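Local coordinates for imidazolonepropionase (Unidentified, PDB 2Q09), which catalyses the hydrolytic opening of the imidazolone ring of 4-imidazolone-5-propanoate to N-formimidoyl-L-glutamate, the third step of histidine degradation, at residues E6-L10 with S397-E403; T147-L152 with E197-A202. All coordinates share one frame; numbering follows the deposited sequence.

Contact 1 (E6-L10 with S397-E403)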
ATOM      1  N   GLU A   6     -29.556  -1.602   8.701  1.00 51.02           N
ATOM      2  CA  GLU A   6     -29.405  -0.859   9.952  1.00 49.76           C
ATOM      3  C   GLU A   6     -29.035   0.617   9.871  1.00 48.26           C
ATOM      4  O   GLU A   6     -29.549   1.424  10.646  1.00 47.48           O
ATOM      5  CB  GLU A   6     -28.399  -1.564  10.872  1.00 50.71           C
ATOM      6  CG  GLU A   6     -27.136  -2.077  10.187  1.00 52.02           C
ATOM      7  CD  GLU A   6     -27.261  -3.521   9.753  1.00 52.69           C
ATOM      8  OE1 GLU A   6     -28.262  -3.855   9.097  1.00 53.11           O
ATOM      9  OE2 GLU A   6     -26.357  -4.320  10.063  1.00 51.67           O
ATOM     10  N   ARG A   7     -28.156   0.975   8.942  1.00 46.76           N
ATOM     11  CA  ARG A   7     -27.720   2.359   8.831  1.00 44.82           C
ATOM     12  C   ARG A   7     -27.921   2.892   7.422  1.00 42.48           C
ATOM     13  O   ARG A   7     -27.785   2.161   6.448  1.00 41.67           O
ATOM     14  CB  ARG A   7     -26.242   2.446   9.230  1.00 46.70           C
ATOM     15  CG  ARG A   7     -25.867   1.477  10.362  1.00 49.35           C
ATOM     16  CD  ARG A   7     -24.438   1.659  10.860  1.00 50.90           C
ATOM     17  NE  ARG A   7     -24.162   0.827  12.028  1.00 52.89           N
ATOM     18  CZ  ARG A   7     -24.065  -0.500  12.006  1.00 54.22           C
ATOM     19  NH1 ARG A   7     -24.216  -1.157  10.869  1.00 54.43           N
ATOM     20  NH2 ARG A   7     -23.827  -1.167  13.125  1.00 54.93           N
ATOM     21  N   VAL A   8     -28.260   4.174   7.320  1.00 40.07           N
ATOM     22  CA  VAL A   8     -28.481   4.791   6.017  1.00 38.40           C
ATOM     23  C   VAL A   8     -27.952   6.219   5.950  1.00 37.10           C
ATOM     24  O   VAL A   8     -28.173   7.024   6.855  1.00 36.61           O
ATOM     25  CB  VAL A   8     -29.987   4.821   5.639  1.00 38.49           C
ATOM     26  CG1 VAL A   8     -30.187   5.628   4.354  1.00 37.92           C
ATOM     27  CG2 VAL A   8     -30.508   3.413   5.449  1.00 37.46           C
ATOM     28  N   TRP A   9     -27.230   6.503   4.874  1.00 35.63           N
ATOM     29  CA  TRP A   9     -26.671   7.821   4.626  1.00 35.31           C
ATOM     30  C   TRP A   9     -27.496   8.437   3.507  1.00 34.50           C
ATOM     31  O   TRP A   9     -27.453   7.974   2.367  1.00 34.21           O
ATOM     32  CB  TRP A   9     -25.200   7.706   4.203  1.00 35.21           C
ATOM     33  CG  TRP A   9     -24.285   7.497   5.354  1.00 34.36           C
ATOM     34  CD1 TRP A   9     -23.534   8.444   5.985  1.00 34.09           C
ATOM     35  CD2 TRP A   9     -24.078   6.277   6.070  1.00 33.98           C
ATOM     36  NE1 TRP A   9     -22.877   7.893   7.057  1.00 33.87           N
ATOM     37  CE2 TRP A   9     -23.197   6.559   7.135  1.00 33.39           C
ATOM     38  CE3 TRP A   9     -24.560   4.969   5.925  1.00 34.42           C
ATOM     39  CZ2 TRP A   9     -22.780   5.584   8.044  1.00 34.38           C
ATOM     40  CZ3 TRP A   9     -24.144   3.997   6.832  1.00 34.33           C
ATOM     41  CH2 TRP A   9     -23.268   4.313   7.876  1.00 33.83           C
ATOM     42  N   LEU A  10     -28.261   9.469   3.837  1.00 34.21           N
ATOM     43  CA  LEU A  10     -29.103  10.128   2.848  1.00 33.50           C
ATOM     44  C   LEU A  10     -28.394  11.272   2.136  1.00 33.86           C
ATOM     45  O   LEU A  10     -27.492  11.907   2.685  1.00 33.20           O
ATOM     46  CB  LEU A  10     -30.373  10.668   3.511  1.00 33.96           C
ATOM     47  CG  LEU A  10     -31.369   9.657   4.087  1.00 33.96           C
ATOM     48  CD1 LEU A  10     -32.442  10.394   4.871  1.00 35.37           C
ATOM     49  CD2 LEU A  10     -31.988   8.839   2.961  1.00 33.69           C
ATOM     50  N   SER A 397     -17.099  12.194   7.552  1.00 27.66           N
ATOM     51  CA  SER A 397     -17.462  10.873   8.041  1.00 27.02           C
ATOM     52  C   SER A 397     -16.517   9.840   7.439  1.00 26.62           C
ATOM     53  O   SER A 397     -16.204   9.893   6.246  1.00 26.67           O
ATOM     54  CB  SER A 397     -18.916  10.557   7.660  1.00 29.23           C
ATOM     55  OG  SER A 397     -19.313   9.276   8.119  1.00 34.06           O
ATOM     56  N   ARG A 398     -16.050   8.912   8.267  1.00 25.35           N
ATOM     57  CA  ARG A 398     -15.141   7.862   7.814  1.00 24.33           C
ATOM     58  C   ARG A 398     -15.727   6.541   8.280  1.00 24.76           C
ATOM     59  O   ARG A 398     -15.668   6.205   9.461  1.00 24.74           O
ATOM     60  CB  ARG A 398     -13.736   8.064   8.406  1.00 23.66           C
ATOM     61  CG  ARG A 398     -12.733   6.969   8.033  1.00 21.37           C
ATOM     62  CD  ARG A 398     -11.333   7.306   8.570  1.00 22.52           C
ATOM     63  NE  ARG A 398     -10.387   6.225   8.317  1.00 22.45           N
ATOM     64  CZ  ARG A 398     -10.316   5.111   9.036  1.00 23.72           C
ATOM     65  NH1 ARG A 398     -11.130   4.923  10.072  1.00 22.94           N
ATOM     66  NH2 ARG A 398      -9.442   4.173   8.708  1.00 22.92           N
ATOM     67  N   VAL A 399     -16.295   5.796   7.338  1.00 25.09           N
ATOM     68  CA  VAL A 399     -16.942   4.531   7.639  1.00 24.15           C
ATOM     69  C   VAL A 399     -16.131   3.313   7.230  1.00 24.74           C
ATOM     70  O   VAL A 399     -15.685   3.203   6.085  1.00 22.91           O
ATOM     71  CB  VAL A 399     -18.323   4.465   6.955  1.00 23.89           C
ATOM     72  CG1 VAL A 399     -18.968   3.106   7.199  1.00 25.28           C
ATOM     73  CG2 VAL A 399     -19.209   5.569   7.489  1.00 25.02           C
ATOM     74  N   VAL A 400     -15.945   2.400   8.183  1.00 23.80           N
ATOM     75  CA  VAL A 400     -15.207   1.169   7.943  1.00 25.37           C
ATOM     76  C   VAL A 400     -16.083   0.012   8.421  1.00 27.79           C
ATOM     77  O   VAL A 400     -16.529  -0.008   9.570  1.00 28.46           O
ATOM     78  CB  VAL A 400     -13.858   1.176   8.700  1.00 25.95           C
ATOM     79  CG1 VAL A 400     -13.146  -0.147   8.519  1.00 26.47           C
ATOM     80  CG2 VAL A 400     -12.989   2.327   8.185  1.00 26.53           C
ATOM     81  N   ASN A 401     -16.332  -0.937   7.529  1.00 28.80           N
ATOM     82  CA  ASN A 401     -17.171  -2.093   7.813  1.00 31.09           C
ATOM     83  C   ASN A 401     -18.557  -1.655   8.277  1.00 32.15           C
ATOM     84  O   ASN A 401     -19.171  -2.288   9.136  1.00 32.74           O
ATOM     85  CB  ASN A 401     -16.530  -2.990   8.872  1.00 31.65           C
ATOM     86  CG  ASN A 401     -17.028  -4.426   8.789  1.00 33.31           C
ATOM     87  OD1 ASN A 401     -17.671  -4.936   9.708  1.00 34.42           O
ATOM     88  ND2 ASN A 401     -16.739  -5.078   7.670  1.00 30.05           N
ATOM     89  N   GLY A 402     -19.033  -0.553   7.709  1.00 32.70           N
ATOM     90  CA  GLY A 402     -20.348  -0.046   8.054  1.00 33.32           C
ATOM     91  C   GLY A 402     -20.456   0.767   9.327  1.00 33.95           C
ATOM     92  O   GLY A 402     -21.552   1.187   9.692  1.00 34.33           O
ATOM     93  N   GLU A 403     -19.346   1.002  10.022  1.00 34.40           N
ATOM     94  CA  GLU A 403     -19.416   1.776  11.258  1.00 34.85           C
ATOM     95  C   GLU A 403     -18.620   3.072  11.224  1.00 33.64           C
ATOM     96  O   GLU A 403     -17.503   3.113  10.710  1.00 32.73           O
ATOM     97  CB  GLU A 403     -18.951   0.929  12.446  1.00 38.26           C
ATOM     98  CG  GLU A 403     -19.796  -0.305  12.674  1.00 44.38           C
ATOM     99  CD  GLU A 403     -19.967  -0.622  14.138  1.00 48.25           C
ATOM    100  OE1 GLU A 403     -20.565   0.206  14.856  1.00 51.26           O
ATOM    101  OE2 GLU A 403     -19.505  -1.695  14.570  1.00 51.16           O
TER

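Contact 2 (T147-L152 with E197-A202)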
ATOM      1  N   THR A 147      15.679 -11.563  10.745  1.00 24.65           N
ATOM      2  CA  THR A 147      15.897 -12.719  11.624  1.00 25.97           C
ATOM      3  C   THR A 147      14.483 -13.277  11.693  1.00 25.64           C
ATOM      4  O   THR A 147      13.528 -12.539  11.453  1.00 25.73           O
ATOM      5  CB  THR A 147      16.336 -12.350  13.067  1.00 26.18           C
ATOM      6  OG1 THR A 147      15.216 -11.836  13.795  1.00 26.11           O
ATOM      7  CG2 THR A 147      17.461 -11.311  13.042  1.00 23.69           C
ATOM      8  N   LEU A 148      14.324 -14.556  12.007  1.00 25.51           N
ATOM      9  CA  LEU A 148      12.980 -15.110  12.075  1.00 24.18           C
ATOM     10  C   LEU A 148      12.128 -14.390  13.117  1.00 24.23           C
ATOM     11  O   LEU A 148      11.036 -13.907  12.801  1.00 22.31           O
ATOM     12  CB  LEU A 148      13.026 -16.610  12.382  1.00 25.76           C
ATOM     13  CG  LEU A 148      11.684 -17.357  12.316  1.00 26.69           C
ATOM     14  CD1 LEU A 148      11.937 -18.846  12.097  1.00 26.62           C
ATOM     15  CD2 LEU A 148      10.880 -17.125  13.600  1.00 26.59           C
ATOM     16  N   GLU A 149      12.615 -14.316  14.352  1.00 23.69           N
ATOM     17  CA  GLU A 149      11.850 -13.669  15.414  1.00 23.86           C
ATOM     18  C   GLU A 149      11.524 -12.200  15.150  1.00 23.65           C
ATOM     19  O   GLU A 149      10.420 -11.740  15.437  1.00 23.09           O
ATOM     20  CB  GLU A 149      12.580 -13.777  16.758  1.00 26.34           C
ATOM     21  CG  GLU A 149      12.663 -15.192  17.301  1.00 29.94           C
ATOM     22  CD  GLU A 149      13.876 -15.954  16.801  1.00 31.65           C
ATOM     23  OE1 GLU A 149      14.497 -15.529  15.801  1.00 31.32           O
ATOM     24  OE2 GLU A 149      14.210 -16.989  17.415  1.00 34.12           O
ATOM     25  N   ASP A 150      12.482 -11.453  14.617  1.00 23.26           N
ATOM     26  CA  ASP A 150      12.232 -10.037  14.374  1.00 24.80           C
ATOM     27  C   ASP A 150      11.270  -9.786  13.214  1.00 24.38           C
ATOM     28  O   ASP A 150      10.468  -8.858  13.267  1.00 25.91           O
ATOM     29  CB  ASP A 150      13.557  -9.309  14.183  1.00 23.13           C
ATOM     30  CG  ASP A 150      14.399  -9.306  15.458  1.00 24.08           C
ATOM     31  OD1 ASP A 150      13.956  -8.705  16.460  1.00 21.09           O
ATOM     32  OD2 ASP A 150      15.489  -9.912  15.469  1.00 24.55           O
ATOM     33  N   GLU A 151      11.329 -10.610  12.171  1.00 24.52           N
ATOM     34  CA  GLU A 151      10.399 -10.450  11.053  1.00 24.23           C
ATOM     35  C   GLU A 151       8.957 -10.694  11.533  1.00 24.32           C
ATOM     36  O   GLU A 151       8.051  -9.926  11.219  1.00 23.82           O
ATOM     37  CB  GLU A 151      10.745 -11.418   9.911  1.00 25.11           C
ATOM     38  CG  GLU A 151      11.992 -11.025   9.120  1.00 25.23           C
ATOM     39  CD  GLU A 151      11.857  -9.666   8.441  1.00 27.81           C
ATOM     40  OE1 GLU A 151      10.837  -9.440   7.755  1.00 27.08           O
ATOM     41  OE2 GLU A 151      12.771  -8.826   8.584  1.00 27.08           O
ATOM     42  N   LEU A 152       8.744 -11.764  12.294  1.00 22.81           N
ATOM     43  CA  LEU A 152       7.403 -12.063  12.803  1.00 22.95           C
ATOM     44  C   LEU A 152       6.963 -11.032  13.838  1.00 22.61           C
ATOM     45  O   LEU A 152       5.771 -10.761  13.987  1.00 21.66           O
ATOM     46  CB  LEU A 152       7.357 -13.468  13.413  1.00 24.04           C
ATOM     47  CG  LEU A 152       7.032 -14.618  12.450  1.00 27.41           C
ATOM     48  CD1 LEU A 152       8.015 -14.645  11.298  1.00 27.22           C
ATOM     49  CD2 LEU A 152       7.049 -15.935  13.217  1.00 28.37           C
ATOM     50  N   GLU A 197      12.229 -21.759   7.055  1.00 30.02           N
ATOM     51  CA  GLU A 197      11.895 -21.440   8.433  1.00 28.22           C
ATOM     52  C   GLU A 197      10.959 -20.256   8.624  1.00 26.51           C
ATOM     53  O   GLU A 197       9.900 -20.388   9.234  1.00 26.36           O
ATOM     54  CB  GLU A 197      13.192 -21.211   9.211  1.00 27.53           C
ATOM     55  CG  GLU A 197      14.075 -22.453   9.264  1.00 31.91           C
ATOM     56  CD  GLU A 197      15.489 -22.172   9.738  1.00 33.85           C
ATOM     57  OE1 GLU A 197      15.692 -21.213  10.508  1.00 35.22           O
ATOM     58  OE2 GLU A 197      16.399 -22.929   9.346  1.00 34.98           O
ATOM     59  N   ILE A 198      11.342 -19.096   8.101  1.00 25.51           N
ATOM     60  CA  ILE A 198      10.524 -17.907   8.280  1.00 25.30           C
ATOM     61  C   ILE A 198       9.136 -17.970   7.638  1.00 24.73           C
ATOM     62  O   ILE A 198       8.129 -17.732   8.311  1.00 25.22           O
ATOM     63  CB  ILE A 198      11.282 -16.659   7.806  1.00 22.77           C
ATOM     64  CG1 ILE A 198      12.671 -16.644   8.471  1.00 24.19           C
ATOM     65  CG2 ILE A 198      10.507 -15.397   8.197  1.00 22.40           C
ATOM     66  CD1 ILE A 198      13.453 -15.337   8.328  1.00 21.52           C
ATOM     67  N   ILE A 199       9.069 -18.284   6.351  1.00 25.22           N
ATOM     68  CA  ILE A 199       7.767 -18.373   5.699  1.00 25.81           C
ATOM     69  C   ILE A 199       6.893 -19.419   6.408  1.00 26.06           C
ATOM     70  O   ILE A 199       5.735 -19.156   6.728  1.00 27.04           O
ATOM     71  CB  ILE A 199       7.927 -18.678   4.183  1.00 26.67           C
ATOM     72  CG1 ILE A 199       8.389 -17.404   3.463  1.00 27.37           C
ATOM     73  CG2 ILE A 199       6.625 -19.186   3.597  1.00 26.98           C
ATOM     74  CD1 ILE A 199       8.559 -17.544   1.938  1.00 26.80           C
ATOM     75  N   PRO A 200       7.442 -20.614   6.685  1.00 27.20           N
ATOM     76  CA  PRO A 200       6.629 -21.631   7.370  1.00 26.29           C
ATOM     77  C   PRO A 200       6.115 -21.172   8.738  1.00 25.96           C
ATOM     78  O   PRO A 200       4.946 -21.385   9.071  1.00 26.75           O
ATOM     79  CB  PRO A 200       7.582 -22.820   7.476  1.00 26.63           C
ATOM     80  CG  PRO A 200       8.347 -22.710   6.195  1.00 26.89           C
ATOM     81  CD  PRO A 200       8.668 -21.220   6.132  1.00 25.85           C
ATOM     82  N   ALA A 201       6.980 -20.539   9.529  1.00 24.65           N
ATOM     83  CA  ALA A 201       6.577 -20.073  10.856  1.00 24.73           C
ATOM     84  C   ALA A 201       5.541 -18.953  10.752  1.00 24.72           C
ATOM     85  O   ALA A 201       4.587 -18.889  11.534  1.00 21.96           O
ATOM     86  CB  ALA A 201       7.796 -19.586  11.641  1.00 23.64           C
ATOM     87  N   ALA A 202       5.740 -18.066   9.784  1.00 25.04           N
ATOM     88  CA  ALA A 202       4.824 -16.950   9.587  1.00 25.99           C
ATOM     89  C   ALA A 202       3.447 -17.453   9.177  1.00 25.77           C
ATOM     90  O   ALA A 202       2.431 -16.977   9.674  1.00 25.46           O
ATOM     91  CB  ALA A 202       5.377 -15.991   8.526  1.00 26.32           C
TER

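Contact 1 (E6-L10 with S397-E403)
R7 reaches across to the turn at G402 and E403 without making a single hydrogen bond there: its closest approach is carbon to oxygen, CD of R7 lying 3.1 Å from the carbonyl O of G402. The arginine runs extended from CG to NE (chi2 -174°, chi3 174°), which carries the guanidinium alongside the tight turn. CG of E403 sits over one face of that group, offset toward its rim. The E403 side chain bends at chi2, and its OE1 ends 3.9 Å from NH2 of R7, a long salt bridge. Because this oxygen lies well out of the guanidinium plane, no N-H points at it and the attraction is one of charge only. Within its own segment R7 makes a second, equally long salt bridge, NH1 to E6 OE2 at 3.9 Å, so the arginine lies within a loose network with two acids; E6 itself is tied to H35 and the backbone N of E36.

Deeper in, W9 points its indole from strand 7-10 toward strand 395-400. CZ2 of its indole packs on CG2 of V399 at 3.6 Å, approached obliquely, while the carbonyl O of G402 lies 4.0 Å from CH2 at the ring edge. NE1 is buried with no partner; the nearest oxygen, OG of S397, is 4.0 Å off and is engaged by E404 instead. F375 meets the indole edge-to-face.

G402 belongs to a type I' turn from V400 to E403, closed by a reciprocal pair of backbone hydrogen bonds, V400 N to E403 O and E403 N to V400 O, and joining strand 395-400 to 403-404 as a β-hairpin. Strand 7-10 pairs with 30-35 and 57-58, not with this hairpin. The arrangement is thus side-chain packing between two sheets, typical of the small β-sandwich domain that accompanies the TIM barrel in amidohydrolases.

Contact 2 (T147-L152 with E197-A202)
This is apolar helix-helix packing on the outside of the TIM barrel, between the N-terminal turn of helix 148-164 and the later part of helix 187-204. The short axes pass 9.9 Å apart at -43°, and no hydrogen bond joins them. The side chains of L148 and I198 run past one another, pointing opposite ways: CB of L148 meets CG1 of I198 at 3.9 Å, while CD1 of I198 reaches back to the L148 CA at 3.8 Å. With CG of L148 anti to the backbone N (chi1 -173°), its CD1 extends to the E197 carbonyl O and CB. One turn on, L152 splits its two methyls, CD1 touching CG2 of I198 and CB of A202, CD2 resting 4.0 Å from A201 CB.

T147 is the N-cap: its OG1 accepts from D150 N at 2.9 Å and donates to D150 OD2 at 2.6 Å. E151 turns its carboxylate away to S142 OG and the backbone N atoms of G143, G145 and L146, gripping the loop that carries the ligand-binding Y144. On the barrel side, E151 and I198 both touch L173 of strand 168-176, while T147 and D150 touch R112 of helix 104-113.

The two contacts are well separated, in different parts of the fold, their centres 38 Å apart and their nearest atoms about 22 Å apart. Contact 1 joins the two chain ends, its segments 387 residues apart, so that both termini meet in the small β domain; contact 2 falls between them in sequence and packs two consecutive outer helices of the barrel. They share no helix or strand. Contact 1 lies away from the metal and inhibitor site, whereas the side chain of E151 in contact 2 is about 11 Å from the bound inhibitor and about 12 Å from the iron. This chain order fits a barrel set between the N- and C-terminal parts of the β domain.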